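Local coordinates for gala protein type 1, 3 or 4 (Legionella pneumophila subsp. pneumophila, PDB 4XA9), which is a leucine-rich-repeat protein that may bind small GTPases and act as a GTPase activator, at residues Met2-Thr5 with Leu6-Glu10; Leu25-Arg28 with Asp29-Pro33; Gln40-Pro43 with Ala44-Ser47. All coordinates share one frame; numbering follows the deposited sequence. Where two conformers were deposited one is given.

Contact 1 (Met2-Thr5 with Leu6-Glu10); sequences MVLT and LSDLE
The D8 carboxylate is the flat group against which T5 closes: the backbone N of T5 reaches D8 OD2 at 3.2 Å from above the carboxylate plane, 39° out of it. Water 1 also donates to OD2 and joins it to the carbonyl oxygen of V3. Water 2 links OD1, weakly, to T5 OG1. The reciprocal bond runs from D8 N to T5 OG1, at 3.1 Å and nearly straight (163°). It depends on the T5 rotamer, for chi1 of 65° lodges OG1 between the backbone N and the carbonyl carbon, facing the first turn of the helix. The carbonyl oxygen of T5 then accepts the first regular helical bond, from L9 N at 3.2 Å. Apolar contact lies beside this polar set: L4 CD1 touches D8 CB at 3.8 Å, and L4 CD2 meets L9 CD2 at 4.1 Å, the two leucines crossing at about a right angle. L4 also packs on L35, and L9 on L34 and F38, so these leucines lay the segment against helix 32-41. With T5 as N-cap and D8 answering it three residues on, the geometry is that of a capping box at the start of helix 6-12.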
ATOM      1  N   MET A   2      -3.082 -19.418 -22.955  1.00 28.23           N
ATOM      2  CA  MET A   2      -1.900 -19.108 -23.753  1.00 27.98           C
ATOM      3  C   MET A   2      -0.742 -18.636 -22.891  1.00 28.65           C
ATOM      4  O   MET A   2       0.387 -18.539 -23.371  1.00 29.55           O
ATOM      5  CB  MET A   2      -2.227 -18.058 -24.817  1.00 33.46           C
ATOM      6  CG  MET A   2      -3.141 -18.575 -25.925  1.00 38.27           C
ATOM      7  SD  MET A   2      -3.306 -17.426 -27.302  1.00229.21           S
ATOM      8  CE  MET A   2      -4.027 -16.013 -26.475  1.00 85.01           C
ATOM      9  N   VAL A   3      -1.015 -18.357 -21.617  1.00 24.58           N
ATOM     10  CA  VAL A   3       0.041 -17.909 -20.716  1.00 23.53           C
ATOM     11  C   VAL A   3       0.342 -18.931 -19.621  1.00 22.91           C
ATOM     12  O   VAL A   3       1.490 -19.343 -19.449  1.00 21.41           O
ATOM     13  CB  VAL A   3      -0.309 -16.551 -20.071  1.00 24.11           C
ATOM     14  CG1 VAL A   3       0.786 -16.129 -19.111  1.00 23.90           C
ATOM     15  CG2 VAL A   3      -0.491 -15.487 -21.150  1.00 23.25           C
ATOM     16  N   LEU A   4      -0.686 -19.338 -18.883  1.00 22.96           N
ATOM     17  CA  LEU A   4      -0.508 -20.276 -17.777  1.00 21.01           C
ATOM     18  C   LEU A   4       0.026 -21.619 -18.266  1.00 22.98           C
ATOM     19  O   LEU A   4      -0.496 -22.187 -19.225  1.00 25.26           O
ATOM     20  CB  LEU A   4      -1.833 -20.477 -17.041  1.00 15.63           C
ATOM     21  CG  LEU A   4      -1.788 -21.354 -15.790  1.00 19.52           C
ATOM     22  CD1 LEU A   4      -0.893 -20.711 -14.739  1.00 21.06           C
ATOM     23  CD2 LEU A   4      -3.193 -21.558 -15.246  1.00 18.60           C
ATOM     24  N   THR A   5       1.065 -22.122 -17.609  1.00 21.15           N
ATOM     25  CA  THR A   5       1.652 -23.411 -17.971  1.00 23.75           C
ATOM     26  C   THR A   5       1.578 -24.384 -16.807  1.00 24.36           C
ATOM     27  O   THR A   5       1.376 -23.968 -15.664  1.00 21.72           O
ATOM     28  CB  THR A   5       3.123 -23.271 -18.390  1.00 24.50           C
ATOM     29  OG1 THR A   5       3.892 -22.840 -17.258  1.00 25.10           O
ATOM     30  CG2 THR A   5       3.269 -22.259 -19.510  1.00 26.31           C
ATOM     31  N   LEU A   6       1.748 -25.675 -17.104  1.00 20.85           N
ATOM     32  CA  LEU A   6       1.833 -26.705 -16.068  1.00 23.93           C
ATOM     33  C   LEU A   6       2.983 -26.435 -15.098  1.00 24.39           C
ATOM     34  O   LEU A   6       2.875 -26.717 -13.909  1.00 23.05           O
ATOM     35  CB  LEU A   6       2.008 -28.091 -16.692  1.00 27.01           C
ATOM     36  CG  LEU A   6       0.776 -28.703 -17.360  1.00 26.37           C
ATOM     37  CD1 LEU A   6       1.087 -30.085 -17.939  1.00 26.15           C
ATOM     38  CD2 LEU A   6      -0.378 -28.775 -16.376  1.00 24.15           C
ATOM     39  N   SER A   7       4.085 -25.903 -15.616  0.77 23.72           N
ATOM     40  CA  SER A   7       5.237 -25.559 -14.791  0.77 24.91           C
ATOM     41  C   SER A   7       4.892 -24.464 -13.779  0.77 26.08           C
ATOM     42  O   SER A   7       5.290 -24.544 -12.618  0.77 28.86           O
ATOM     43  CB  SER A   7       6.407 -25.115 -15.674  0.77 25.70           C
ATOM     44  OG  SER A   7       7.548 -24.804 -14.898  0.77 25.58           O
ATOM     45  N   ASP A   8       4.158 -23.446 -14.224  1.00 22.82           N
ATOM     46  CA  ASP A   8       3.663 -22.399 -13.326  1.00 20.52           C
ATOM     47  C   ASP A   8       2.841 -22.996 -12.193  1.00 21.36           C
ATOM     48  O   ASP A   8       3.042 -22.676 -11.028  1.00 21.42           O
ATOM     49  CB  ASP A   8       2.794 -21.383 -14.076  1.00 25.50           C
ATOM     50  CG  ASP A   8       3.573 -20.556 -15.077  1.00 28.10           C
ATOM     51  OD1 ASP A   8       4.784 -20.330 -14.864  1.00 28.12           O
ATOM     52  OD2 ASP A   8       2.960 -20.120 -16.075  1.00 29.44           O
ATOM     53  N   LEU A   9       1.912 -23.877 -12.553  1.00 22.13           N
ATOM     54  CA  LEU A   9       1.013 -24.480 -11.583  1.00 22.49           C
ATOM     55  C   LEU A   9       1.746 -25.306 -10.522  1.00 25.97           C
ATOM     56  O   LEU A   9       1.428 -25.211  -9.338  1.00 23.40           O
ATOM     57  CB  LEU A   9      -0.023 -25.342 -12.309  1.00 19.96           C
ATOM     58  CG  LEU A   9      -1.076 -24.521 -13.055  1.00 15.98           C
ATOM     59  CD1 LEU A   9      -1.816 -25.357 -14.088  1.00 15.27           C
ATOM     60  CD2 LEU A   9      -2.065 -23.916 -12.058  1.00 15.28           C
ATOM     61  N   GLU A  10       2.727 -26.106 -10.923  1.00 30.84           N
ATOM     62  CA  GLU A  10       3.398 -26.948  -9.938  1.00 33.63           C
ATOM     63  C   GLU A  10       4.394 -26.160  -9.093  1.00 25.36           C
ATOM     64  O   GLU A  10       4.607 -26.480  -7.926  1.00 26.81           O
ATOM     65  CB  GLU A  10       4.086 -28.139 -10.607  1.00 42.86           C
ATOM     66  CG  GLU A  10       3.463 -29.487 -10.216  1.00 52.65           C
ATOM     67  CD  GLU A  10       3.925 -29.987  -8.852  1.00 61.11           C
ATOM     68  OE1 GLU A  10       5.142 -29.922  -8.579  1.00 64.43           O
ATOM     69  OE2 GLU A  10       3.074 -30.442  -8.054  1.00 63.92           O
TER
HETATM   70  O   HOH W   1       3.475 -18.337 -17.697  1.00 31.65           O
HETATM   71  O   HOH W   2       6.245 -21.877 -17.544  1.00 41.10           O

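Contact 2 (Leu25-Arg28 with Asp29-Pro33); sequences LNLR and DNDIP
Two hydrogen bonds tie R28 to D31 in opposite directions. In the first, R28 N donates to D31 OD2 at 2.9 Å; with an N-H...O angle of 169° it is almost straight, and it uses the anti lone pair, the one turned from the other oxygen. In the second, D31 N gives its hydrogen to R28 O at 3.0 Å, reaching that oxygen from well above the carbonyl plane (54°) rather than along a lone pair. The D31 side chain can bend back because CG lies beside its own backbone N (chi1 -66°), which brings OD2 within bonding distance of the R28 N-H. One residue on, I32 N bonds to D29 O at 3.1 Å.

Water-mediated contact is made by the side chains of R28 and N30. Water 3 sits at the edge of the R28 guanidinium, in its plane, accepting from NE at 2.9 Å and also from N30 ND2 at 3.2 Å.

As for charge, R28 NE and D31 OD2 stay 5.3 Å apart, too far to pair directly. The buried D31 carboxylate is instead served by amides: OD1 accepts hydrogen bonds from the backbone N of V3 and of L4, which would probably stabilise the ionised form.

Beyond the bonds, I32 CG1 lies 3.9 Å from R28 O, a plain van der Waals approach.

The turn leads from the loop after strand 19-21 into helix 32-41. Toward helix 57-63, D29 OD2 bonds T56 OG1, I32 packs on L62 and F63 of that helix, and N53 OD1 accepts from L25 N and L27 N, so the segment is bonded both to the N-terminal residues before helix 6-12 and to the loop leading into the next helix.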
ATOM      1  N   LEU A  25       2.001 -13.165 -13.179  1.00 21.66           N
ATOM      2  CA  LEU A  25       2.247 -14.036 -14.324  1.00 22.77           C
ATOM      3  C   LEU A  25       1.531 -13.530 -15.574  1.00 25.45           C
ATOM      4  O   LEU A  25       1.508 -14.212 -16.595  1.00 28.56           O
ATOM      5  CB  LEU A  25       1.809 -15.476 -14.013  1.00 21.37           C
ATOM      6  CG  LEU A  25       2.622 -16.216 -12.948  1.00 23.19           C
ATOM      7  CD1 LEU A  25       2.081 -17.622 -12.723  1.00 21.55           C
ATOM      8  CD2 LEU A  25       4.092 -16.270 -13.344  1.00 21.80           C
ATOM      9  N   ASN A  26       0.963 -12.329 -15.490  1.00 23.77           N
ATOM     10  CA  ASN A  26       0.174 -11.753 -16.581  1.00 24.58           C
ATOM     11  C   ASN A  26      -0.912 -12.705 -17.095  1.00 24.36           C
ATOM     12  O   ASN A  26      -1.172 -12.774 -18.293  1.00 26.43           O
ATOM     13  CB  ASN A  26       1.085 -11.331 -17.740  1.00 26.66           C
ATOM     14  CG  ASN A  26       1.996 -10.170 -17.371  1.00 27.96           C
ATOM     15  OD1 ASN A  26       1.559  -9.023 -17.308  1.00 29.94           O
ATOM     16  ND2 ASN A  26       3.264 -10.466 -17.126  1.00 29.73           N
ATOM     17  N   LEU A  27      -1.547 -13.434 -16.184  1.00 21.71           N
ATOM     18  CA  LEU A  27      -2.623 -14.346 -16.568  1.00 22.15           C
ATOM     19  C   LEU A  27      -3.824 -13.591 -17.116  1.00 24.10           C
ATOM     20  O   LEU A  27      -4.118 -12.466 -16.695  1.00 25.60           O
ATOM     21  CB  LEU A  27      -3.058 -15.210 -15.387  1.00 19.83           C
ATOM     22  CG  LEU A  27      -1.977 -16.039 -14.695  1.00 21.78           C
ATOM     23  CD1 LEU A  27      -2.614 -16.926 -13.638  1.00 18.29           C
ATOM     24  CD2 LEU A  27      -1.197 -16.866 -15.712  1.00 23.44           C
ATOM     25  N   ARG A  28      -4.516 -14.209 -18.067  1.00 22.73           N
ATOM     26  CA  ARG A  28      -5.702 -13.604 -18.642  1.00 20.92           C
ATOM     27  C   ARG A  28      -6.901 -14.502 -18.458  1.00 17.24           C
ATOM     28  O   ARG A  28      -6.792 -15.602 -17.901  1.00 16.76           O
ATOM     29  CB  ARG A  28      -5.489 -13.295 -20.123  1.00 26.85           C
ATOM     30  CG  ARG A  28      -4.403 -12.256 -20.362  1.00 35.24           C
ATOM     31  CD  ARG A  28      -4.452 -11.709 -21.774  1.00 42.33           C
ATOM     32  NE  ARG A  28      -4.091 -12.710 -22.775  1.00 49.89           N
ATOM     33  CZ  ARG A  28      -2.881 -12.827 -23.317  1.00 50.38           C
ATOM     34  NH1 ARG A  28      -1.908 -11.998 -22.958  1.00 46.53           N
ATOM     35  NH2 ARG A  28      -2.647 -13.769 -24.222  1.00 49.69           N
ATOM     36  N   ASP A  29      -8.048 -14.033 -18.930  1.00 19.37           N
ATOM     37  CA  ASP A  29      -9.287 -14.775 -18.766  1.00 23.95           C
ATOM     38  C   ASP A  29      -9.197 -16.184 -19.342  1.00 25.52           C
ATOM     39  O   ASP A  29      -9.714 -17.123 -18.745  1.00 24.84           O
ATOM     40  CB  ASP A  29     -10.444 -14.024 -19.411  1.00 24.24           C
ATOM     41  CG  ASP A  29     -10.700 -12.689 -18.755  1.00 24.88           C
ATOM     42  OD1 ASP A  29     -10.296 -12.505 -17.586  1.00 22.53           O
ATOM     43  OD2 ASP A  29     -11.306 -11.818 -19.409  1.00 26.53           O
ATOM     44  N   ASN A  30      -8.529 -16.322 -20.465  1.00 29.17           N
ATOM     45  CA  ASN A  30      -8.398 -17.584 -21.144  1.00 28.07           C
ATOM     46  C   ASN A  30      -7.581 -18.603 -20.410  1.00 23.99           C
ATOM     47  O   ASN A  30      -7.577 -19.707 -20.796  1.00 21.90           O
ATOM     48  CB  ASN A  30      -7.879 -17.395 -22.548  1.00 31.96           C
ATOM     49  CG  ASN A  30      -8.949 -16.891 -23.482  1.00 39.95           C
ATOM     50  OD1 ASN A  30     -10.116 -17.082 -23.237  1.00 42.16           O
ATOM     51  ND2 ASN A  30      -8.548 -16.207 -24.539  1.00 37.81           N
ATOM     52  N   ASP A  31      -6.867 -18.184 -19.380  1.00 19.06           N
ATOM     53  CA  ASP A  31      -6.026 -19.088 -18.595  1.00 20.80           C
ATOM     54  C   ASP A  31      -6.825 -19.711 -17.459  1.00 20.50           C
ATOM     55  O   ASP A  31      -6.366 -20.643 -16.795  1.00 19.19           O
ATOM     56  CB  ASP A  31      -4.807 -18.364 -18.027  1.00 23.37           C
ATOM     57  CG  ASP A  31      -3.855 -17.899 -19.107  1.00 23.19           C
ATOM     58  OD1 ASP A  31      -3.199 -18.762 -19.732  1.00 21.32           O
ATOM     59  OD2 ASP A  31      -3.750 -16.673 -19.313  1.00 22.10           O
ATOM     60  N   ILE A  32      -8.025 -19.197 -17.233  1.00 19.33           N
ATOM     61  CA  ILE A  32      -8.814 -19.636 -16.084  1.00 18.62           C
ATOM     62  C   ILE A  32      -9.299 -21.092 -16.208  1.00 20.49           C
ATOM     63  O   ILE A  32      -9.230 -21.830 -15.224  1.00 22.90           O
ATOM     64  CB  ILE A  32     -10.012 -18.685 -15.836  1.00 16.46           C
ATOM     65  CG1 ILE A  32      -9.511 -17.256 -15.591  1.00 19.26           C
ATOM     66  CG2 ILE A  32     -10.839 -19.155 -14.644  1.00 17.88           C
ATOM     67  CD1 ILE A  32      -8.604 -17.113 -14.371  1.00 19.54           C
ATOM     68  N   PRO A  33      -9.768 -21.527 -17.405  1.00 20.72           N
ATOM     69  CA  PRO A  33     -10.148 -22.947 -17.506  1.00 19.51           C
ATOM     70  C   PRO A  33      -9.052 -23.937 -17.107  1.00 20.53           C
ATOM     71  O   PRO A  33      -9.350 -24.882 -16.382  1.00 20.60           O
ATOM     72  CB  PRO A  33     -10.500 -23.107 -18.991  1.00 18.95           C
ATOM     73  CG  PRO A  33     -11.015 -21.769 -19.380  1.00 19.12           C
ATOM     74  CD  PRO A  33     -10.133 -20.790 -18.633  1.00 20.23           C
TER
HETATM   75  O   HOH W   3      -5.682 -14.730 -24.207  1.00 34.09           O

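Contact 3 (Gln40-Pro43 with Ala44-Ser47); sequences QNHP and AITS
Matching first torsions bring H42 and I45 together. In H42, chi1 of -54° puts CG beside the backbone N; in I45, chi1 of -52° does the same for CG1, and an extended second torsion carries CD1 back toward H42. The outcome is a contact of CD1 with H42 CB at 3.7 Å, with CD1 coming obliquely to the imidazole. CG1 of the same isoleucine lies 3.4 Å from H42 O, so the side chain runs alongside the carbonyl that its own backbone grips.

That backbone bond goes from I45 N to H42 O at 3.0 Å, with the donor 35° above the carbonyl plane. It closes a type I beta turn over H42-I45. P43 and A44 hold the two central positions of the turn, both with helical backbone torsions, and the ring of P43 holds its phi near the value the first central position needs. Beyond the turn, T46 CG2 lies 3.9 Å from P43 O, a loose contact.

The polar end of H42 is directed into the preceding helix: ND1 is hydrogen-bonded to F38 O. Its ring also meets that of F38, with the planes inclined, and that of Y13 edge-to-face, so the imidazole is fixed by both a bond and aromatic neighbours.

The turn thus carries the chain from the end of helix 32-41 into strand 47-49. I45 packs inward on F38 and L39 of that helix, while the backbone of T46 bonds to S70 and S71, and that of S47 to L20, placing the exit of the turn between strands 19-21 and 71-73.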
ATOM      1  N   GLN A  40      -9.456 -28.659  -9.691  1.00 23.66           N
ATOM      2  CA  GLN A  40     -10.388 -29.784  -9.588  1.00 24.82           C
ATOM      3  C   GLN A  40      -9.647 -31.108  -9.412  1.00 24.12           C
ATOM      4  O   GLN A  40     -10.149 -32.025  -8.761  1.00 21.52           O
ATOM      5  CB  GLN A  40     -11.292 -29.837 -10.820  1.00 23.44           C
ATOM      6  CG  GLN A  40     -12.347 -28.747 -10.817  1.00 24.67           C
ATOM      7  CD  GLN A  40     -12.999 -28.559 -12.164  1.00 28.91           C
ATOM      8  OE1 GLN A  40     -12.479 -29.010 -13.189  1.00 31.14           O
ATOM      9  NE2 GLN A  40     -14.152 -27.893 -12.174  1.00 27.44           N
ATOM     10  N   ASN A  41      -8.453 -31.188  -9.990  1.00 21.80           N
ATOM     11  CA  ASN A  41      -7.565 -32.333  -9.823  1.00 24.35           C
ATOM     12  C   ASN A  41      -6.884 -32.367  -8.455  1.00 24.91           C
ATOM     13  O   ASN A  41      -6.338 -33.394  -8.055  1.00 20.98           O
ATOM     14  CB  ASN A  41      -6.487 -32.331 -10.914  1.00 30.21           C
ATOM     15  CG  ASN A  41      -7.012 -32.780 -12.266  1.00 36.35           C
ATOM     16  OD1 ASN A  41      -8.211 -33.002 -12.445  1.00 39.53           O
ATOM     17  ND2 ASN A  41      -6.111 -32.898 -13.236  1.00 36.02           N
ATOM     18  N   HIS A  42      -6.888 -31.232  -7.758  1.00 20.95           N
ATOM     19  CA  HIS A  42      -6.288 -31.155  -6.430  1.00 24.14           C
ATOM     20  C   HIS A  42      -7.229 -30.469  -5.457  1.00 21.81           C
ATOM     21  O   HIS A  42      -6.973 -29.346  -5.043  1.00 21.43           O
ATOM     22  CB  HIS A  42      -4.955 -30.408  -6.466  1.00 24.91           C
ATOM     23  CG  HIS A  42      -3.981 -30.968  -7.451  1.00 26.88           C
ATOM     24  ND1 HIS A  42      -4.017 -30.656  -8.792  1.00 26.37           N
ATOM     25  CD2 HIS A  42      -2.957 -31.838  -7.294  1.00 29.36           C
ATOM     26  CE1 HIS A  42      -3.051 -31.304  -9.418  1.00 28.40           C
ATOM     27  NE2 HIS A  42      -2.390 -32.025  -8.531  1.00 28.26           N
ATOM     28  N   PRO A  43      -8.316 -31.155  -5.082  1.00 23.07           N
ATOM     29  CA  PRO A  43      -9.393 -30.544  -4.295  1.00 23.36           C
ATOM     30  C   PRO A  43      -8.950 -30.041  -2.919  1.00 19.24           C
ATOM     31  O   PRO A  43      -9.660 -29.243  -2.311  1.00 20.32           O
ATOM     32  CB  PRO A  43     -10.414 -31.683  -4.164  1.00 24.92           C
ATOM     33  CG  PRO A  43      -9.627 -32.932  -4.368  1.00 23.24           C
ATOM     34  CD  PRO A  43      -8.573 -32.579  -5.363  1.00 22.81           C
ATOM     35  N   ALA A  44      -7.789 -30.478  -2.442  1.00 21.18           N
ATOM     36  CA  ALA A  44      -7.291 -30.009  -1.152  1.00 20.52           C
ATOM     37  C   ALA A  44      -6.839 -28.545  -1.207  1.00 19.10           C
ATOM     38  O   ALA A  44      -6.739 -27.883  -0.173  1.00 17.82           O
ATOM     39  CB  ALA A  44      -6.159 -30.892  -0.676  1.00 19.19           C
ATOM     40  N   ILE A  45      -6.558 -28.037  -2.405  1.00 18.31           N
ATOM     41  CA  ILE A  45      -6.202 -26.624  -2.541  1.00 17.60           C
ATOM     42  C   ILE A  45      -7.453 -25.767  -2.331  1.00 19.76           C
ATOM     43  O   ILE A  45      -8.334 -25.732  -3.188  1.00 19.52           O
ATOM     44  CB  ILE A  45      -5.587 -26.306  -3.918  1.00 16.76           C
ATOM     45  CG1 ILE A  45      -4.434 -27.264  -4.227  1.00 18.05           C
ATOM     46  CG2 ILE A  45      -5.101 -24.865  -3.953  1.00 15.07           C
ATOM     47  CD1 ILE A  45      -3.781 -27.038  -5.577  1.00 16.48           C
ATOM     48  N   THR A  46      -7.544 -25.091  -1.188  1.00 15.62           N
ATOM     49  CA  THR A  46      -8.736 -24.299  -0.889  1.00 13.39           C
ATOM     50  C   THR A  46      -8.372 -22.835  -0.731  1.00 16.92           C
ATOM     51  O   THR A  46      -9.217 -21.994  -0.427  1.00 15.57           O
ATOM     52  CB  THR A  46      -9.445 -24.811   0.378  1.00 14.72           C
ATOM     53  OG1 THR A  46      -8.544 -24.762   1.487  1.00 15.81           O
ATOM     54  CG2 THR A  46      -9.890 -26.260   0.174  1.00 16.66           C
ATOM     55  N   SER A  47      -7.097 -22.540  -0.937  1.00 17.62           N
ATOM     56  CA  SER A  47      -6.617 -21.167  -0.883  0.66 18.93           C
ATOM     57  C   SER A  47      -5.846 -20.838  -2.156  1.00 18.16           C
ATOM     58  O   SER A  47      -4.943 -21.576  -2.567  1.00 16.23           O
ATOM     59  CB  SER A  47      -5.750 -20.944   0.358  0.66 19.44           C
ATOM     60  OG  SER A  47      -4.692 -21.885   0.429  0.66 21.45           O
TER

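Contacts 1 and 2 meet directly, their centres 10 Å apart: D31 OD1 probably accepts hydrogen bonds from L4 N at 2.7 Å and from V3 N at 2.9 Å, so the aspartate of contact 2 holds the segment that leads into the capping box of contact 1. Contact 3 touches neither; its nearest atoms are about 6 Å from each, and its centre lies about 16 Å from that of contact 1 and 18 Å from that of contact 2. Helix 32-41 joins all three, contact 2 at its start, contact 3 at its end, and contact 1 packed along it, with F38 meeting L9, H42 and I45. All lie at the N-terminal end of the repeat array.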